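Local coordinates for protein glycosyl hydrolase, family 38 (Enterococcus faecalis, PDB 5KBP) that probably hydrolyses alpha-mannosidic linkages in carbohydrates, at residues T299-V304 with L750-G755; F562-D567 with K670-R675. All coordinates share one frame; numbering follows the deposited sequence.

Overall arrangement
From the N terminus the chain first supplies the 299-304 loop, which leads into helix 304-332. Much later, strand 745-753 comes back beside that loop, and interaction 1 closes a span of more than 440 residues. Interaction 2 is nested within that span: strand 555-566 pairs with strand 672-679, closing a loop of about 100 residues. The centres of the two contacts lie about 10 Å apart, because strand 672-679 borders both 555-566 and 745-753 in one antiparallel sheet. Residues 562-567, 670-675 and 750-755 therefore lie on three successive strands of that sheet, to which the loop of the middle-domain family region is docked. Arg752 also reaches Asp567 by a salt bridge, joining the contacts through side chains.

Interaction 1: residues T299-V304 with L750-G755; sequences TSSARV and LIRCVG
Ser301 OG is held by two groups: it accepts a hydrogen bond from Arg752 NE, 2.9 Å from NE to OG, and is also hydrogen-bonded to Glu737. The bond from Arg752 is somewhat bent, 143° at the hydrogen, yet OG lies only 10° out of the guanidinium plane, so the approach is at its edge. Ser301 OG sits between its backbone N and carbonyl carbon (chi1 63°), which puts it beside Arg752 CD, at 3.3 Å from OG. Beyond NE, Arg752 NH1 passes Ala302 CB at 3.9 Å and bonds to Asn298 O, while NH2 forms a salt bridge with Asp567.

A water joins the backbones, accepting from Val304 N at 2.9 Å and Arg752 N at 3.1 Å; its separation from Ser301 O is too short to be trusted. Val304 crosses Ile751 at about a right angle, CG1 of Val304 lying 3.9 Å from CG1 of Ile751, and Val304 CG2 rests 3.4 Å from Leu750 O. At Leu750 and Ile751, both opposite Leu674, strand 745-753 has a classic beta bulge. Tyr774 and Phe776 pack against Val304 and Ile751, where the start of helix 304-332 meets strand 745-753 of one antiparallel sheet and strand 772-783 of another.

Interaction 2: residues F562-D567 with K670-R675; sequences FEDTGD and KDHRLR
His672 ND1 donates to Asp564 OD1 across only 2.4 Å between ND1 and OD1, a very short separation whose exact value is doubtful at 2.40 Å resolution. The N-H...O angle of 167° is nearly straight, and the carboxylate meets the edge of the imidazole with the two planes turned 46° apart. Asp564 CG, anti to its backbone N (chi1 -178°), brings the carboxylate to the ring, the two side chains crossing at about a right angle.

The backbones form an antiparallel ladder. Glu563 with Arg675 and Thr565 with Arg673 are hydrogen-bonded pairs, while Asp564 with Leu674 is a non-hydrogen-bonded pair; past Gly566, Asp567 N reaches Asp671 O at 3.0 Å from above the carbonyl plane. On the face bearing Glu563, Thr565, Arg673 and Arg675, Glu563 and Arg675 run side by side. Glu563 OE1 offers its syn lone pair to Arg675 NH1, 2.8 Å from OE1 to NH1, completing a salt bridge at the guanidinium edge. Arg673 NH1 lies 4.1 Å from the same OE1, near enough only for attraction between charges.

His672 ND1 gives its N-H to Asp564 and NE2 takes one from Asn667 ND2, consistent with a neutral, buried imidazole carrying its proton on ND1; Asp564, its OD2 salt-bridged to Arg637, would orient the ring and favour that tautomer. Glu563, with Glu739 salt-bridged to Arg675 NH2, may temper the repulsion between Arg673 and Arg675.

Interaction 1: residues T299-V304 with L750-G755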
# COMPACT_ATOMS: atom_id res chain seq x y z
N THR A 299 17.46 4.56 -15.46
CA THR A 299 16.50 4.40 -14.38
C THR A 299 15.54 5.58 -14.30
O THR A 299 14.42 5.45 -13.80
CB THR A 299 17.21 4.21 -13.04
OG1 THR A 299 18.12 5.31 -12.83
CG2 THR A 299 17.99 2.91 -13.03
N SER A 300 15.97 6.75 -14.80
CA SER A 300 15.13 7.94 -14.77
C SER A 300 13.87 7.78 -15.62
O SER A 300 12.88 8.48 -15.38
CB SER A 300 15.93 9.15 -15.24
OG SER A 300 16.64 8.86 -16.43
N SER A 301 13.88 6.89 -16.61
CA SER A 301 12.72 6.64 -17.45
C SER A 301 12.00 5.34 -17.10
O SER A 301 10.91 5.09 -17.64
CB SER A 301 13.12 6.61 -18.93
OG SER A 301 14.02 5.54 -19.20
N ALA A 302 12.57 4.52 -16.22
CA ALA A 302 11.91 3.28 -15.82
C ALA A 302 10.71 3.58 -14.93
O ALA A 302 10.82 4.34 -13.96
CB ALA A 302 12.90 2.38 -15.09
N ARG A 303 9.57 2.98 -15.26
CA ARG A 303 8.32 3.16 -14.52
C ARG A 303 8.03 4.64 -14.29
O ARG A 303 8.11 5.17 -13.18
CB ARG A 303 8.36 2.40 -13.19
CG ARG A 303 8.60 0.90 -13.32
CD ARG A 303 8.67 0.24 -11.95
NE ARG A 303 8.95 -1.19 -12.03
CZ ARG A 303 8.03 -2.14 -11.93
NH1 ARG A 303 6.75 -1.82 -11.77
NH2 ARG A 303 8.38 -3.42 -12.00
N VAL A 304 7.68 5.31 -15.39
CA VAL A 304 7.53 6.76 -15.38
C VAL A 304 6.43 7.20 -14.43
O VAL A 304 6.46 8.32 -13.90
CB VAL A 304 7.29 7.28 -16.81
CG1 VAL A 304 5.99 6.72 -17.37
CG2 VAL A 304 7.29 8.80 -16.85
N LEU A 750 9.34 9.79 -22.84
CA LEU A 750 8.02 9.79 -22.22
C LEU A 750 7.79 8.54 -21.39
O LEU A 750 7.33 8.62 -20.24
CB LEU A 750 6.94 9.93 -23.29
CG LEU A 750 7.00 11.18 -24.16
CD1 LEU A 750 5.87 11.19 -25.17
CD2 LEU A 750 6.97 12.44 -23.31
N ILE A 751 8.09 7.37 -21.94
CA ILE A 751 7.81 6.10 -21.27
C ILE A 751 8.76 5.05 -21.83
O ILE A 751 9.07 5.04 -23.03
CB ILE A 751 6.33 5.70 -21.45
CG1 ILE A 751 5.97 4.49 -20.59
CG2 ILE A 751 6.00 5.44 -22.92
CD1 ILE A 751 4.50 4.14 -20.62
N ARG A 752 9.26 4.19 -20.95
CA ARG A 752 10.17 3.11 -21.33
C ARG A 752 9.70 1.83 -20.66
O ARG A 752 9.53 1.80 -19.44
CB ARG A 752 11.61 3.43 -20.95
CG ARG A 752 12.63 2.47 -21.52
CD ARG A 752 14.06 2.92 -21.25
NE ARG A 752 14.42 2.78 -19.85
CZ ARG A 752 14.97 1.69 -19.33
NH1 ARG A 752 15.27 1.64 -18.04
NH2 ARG A 752 15.20 0.64 -20.10
N CYS A 753 9.51 0.78 -21.46
CA CYS A 753 8.86 -0.44 -21.00
C CYS A 753 9.82 -1.62 -21.16
O CYS A 753 10.30 -1.89 -22.26
CB CYS A 753 7.57 -0.69 -21.79
SG CYS A 753 6.54 0.79 -21.99
N VAL A 754 10.08 -2.31 -20.05
CA VAL A 754 10.95 -3.49 -20.04
C VAL A 754 10.26 -4.58 -19.23
O VAL A 754 9.22 -4.36 -18.60
CB VAL A 754 12.34 -3.18 -19.46
CG1 VAL A 754 13.13 -2.32 -20.43
CG2 VAL A 754 12.21 -2.49 -18.11
N GLY A 755 10.85 -5.77 -19.25
CA GLY A 755 10.22 -6.92 -18.63
C GLY A 755 10.98 -7.57 -17.49
O GLY A 755 10.47 -8.49 -16.85
O HOH W 1 8.62 4.22 -17.87

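Interaction 2: residues F562-D567 with K670-R675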
# COMPACT_ATOMS: atom_id res chain seq x y z
N PHE A 562 7.26 12.45 -32.44
CA PHE A 562 7.31 11.27 -31.58
C PHE A 562 8.11 10.16 -32.23
O PHE A 562 8.04 9.96 -33.45
CB PHE A 562 5.89 10.79 -31.25
CG PHE A 562 5.08 11.79 -30.47
CD1 PHE A 562 5.27 11.93 -29.11
CD2 PHE A 562 4.15 12.59 -31.11
CE1 PHE A 562 4.53 12.86 -28.39
CE2 PHE A 562 3.41 13.51 -30.40
CZ PHE A 562 3.60 13.65 -29.03
N GLU A 563 8.87 9.44 -31.42
CA GLU A 563 9.77 8.40 -31.89
C GLU A 563 9.69 7.21 -30.95
O GLU A 563 9.87 7.36 -29.74
CB GLU A 563 11.21 8.90 -31.98
CG GLU A 563 12.23 7.85 -32.39
CD GLU A 563 13.64 8.22 -31.97
OE1 GLU A 563 13.99 8.01 -30.79
OE2 GLU A 563 14.40 8.73 -32.82
N ASP A 564 9.42 6.03 -31.51
CA ASP A 564 9.35 4.79 -30.73
C ASP A 564 10.37 3.80 -31.27
O ASP A 564 10.45 3.57 -32.48
CB ASP A 564 7.95 4.19 -30.79
CG ASP A 564 7.83 2.93 -29.94
OD1 ASP A 564 7.56 3.05 -28.73
OD2 ASP A 564 8.00 1.82 -30.49
N THR A 565 11.16 3.23 -30.36
CA THR A 565 12.12 2.19 -30.69
C THR A 565 11.95 1.03 -29.72
O THR A 565 11.32 1.17 -28.67
CB THR A 565 13.57 2.70 -30.64
OG1 THR A 565 13.93 2.96 -29.28
CG2 THR A 565 13.73 3.98 -31.45
N GLY A 566 12.52 -0.11 -30.09
CA GLY A 566 12.52 -1.24 -29.20
C GLY A 566 13.49 -1.06 -28.04
O GLY A 566 14.40 -0.24 -28.07
N ASP A 567 13.26 -1.85 -26.99
CA ASP A 567 14.14 -1.82 -25.82
C ASP A 567 14.17 -3.22 -25.23
O ASP A 567 13.16 -3.68 -24.68
CB ASP A 567 13.67 -0.79 -24.80
CG ASP A 567 14.57 -0.73 -23.58
OD1 ASP A 567 15.71 -1.24 -23.65
OD2 ASP A 567 14.15 -0.15 -22.55
N LYS A 670 4.79 -3.53 -25.39
CA LYS A 670 5.85 -3.95 -24.48
C LYS A 670 7.21 -3.82 -25.15
O LYS A 670 7.33 -3.78 -26.38
CB LYS A 670 5.63 -5.40 -24.02
CG LYS A 670 4.32 -5.63 -23.29
CD LYS A 670 4.11 -7.10 -22.98
CE LYS A 670 2.77 -7.34 -22.30
NZ LYS A 670 2.51 -8.78 -22.05
N ASP A 671 8.24 -3.75 -24.31
CA ASP A 671 9.64 -3.77 -24.75
C ASP A 671 9.95 -2.64 -25.73
O ASP A 671 10.49 -2.86 -26.82
CB ASP A 671 9.99 -5.13 -25.36
CG ASP A 671 9.78 -6.28 -24.39
OD1 ASP A 671 10.18 -6.15 -23.22
OD2 ASP A 671 9.22 -7.32 -24.81
N HIS A 672 9.61 -1.42 -25.34
CA HIS A 672 9.82 -0.27 -26.21
C HIS A 672 10.01 0.99 -25.38
O HIS A 672 9.78 1.00 -24.17
CB HIS A 672 8.65 -0.10 -27.19
CG HIS A 672 7.41 0.42 -26.55
ND1 HIS A 672 6.74 1.53 -27.01
CD2 HIS A 672 6.71 -0.02 -25.47
CE1 HIS A 672 5.68 1.76 -26.25
NE2 HIS A 672 5.64 0.83 -25.31
N ARG A 673 10.42 2.06 -26.06
CA ARG A 673 10.60 3.37 -25.44
C ARG A 673 10.05 4.43 -26.39
O ARG A 673 10.41 4.45 -27.57
CB ARG A 673 12.08 3.64 -25.15
CG ARG A 673 12.35 5.02 -24.54
CD ARG A 673 13.81 5.41 -24.66
NE ARG A 673 14.23 5.47 -26.06
CZ ARG A 673 15.46 5.76 -26.46
NH1 ARG A 673 15.75 5.79 -27.76
NH2 ARG A 673 16.41 6.02 -25.57
N LEU A 674 9.19 5.30 -25.86
CA LEU A 674 8.58 6.37 -26.63
C LEU A 674 9.13 7.71 -26.16
O LEU A 674 9.13 8.00 -24.96
CB LEU A 674 7.06 6.35 -26.50
CG LEU A 674 6.32 7.46 -27.24
CD1 LEU A 674 6.40 7.27 -28.75
CD2 LEU A 674 4.87 7.53 -26.78
N ARG A 675 9.59 8.53 -27.10
CA ARG A 675 10.14 9.85 -26.80
C ARG A 675 9.48 10.89 -27.69
O ARG A 675 8.84 10.58 -28.69
CB ARG A 675 11.66 9.89 -27.00
CG ARG A 675 12.39 8.61 -26.61
CD ARG A 675 13.61 8.41 -27.49
NE ARG A 675 14.77 9.17 -27.03
CZ ARG A 675 15.86 9.38 -27.76
NH1 ARG A 675 15.94 8.90 -28.99
NH2 ARG A 675 16.87 10.08 -27.26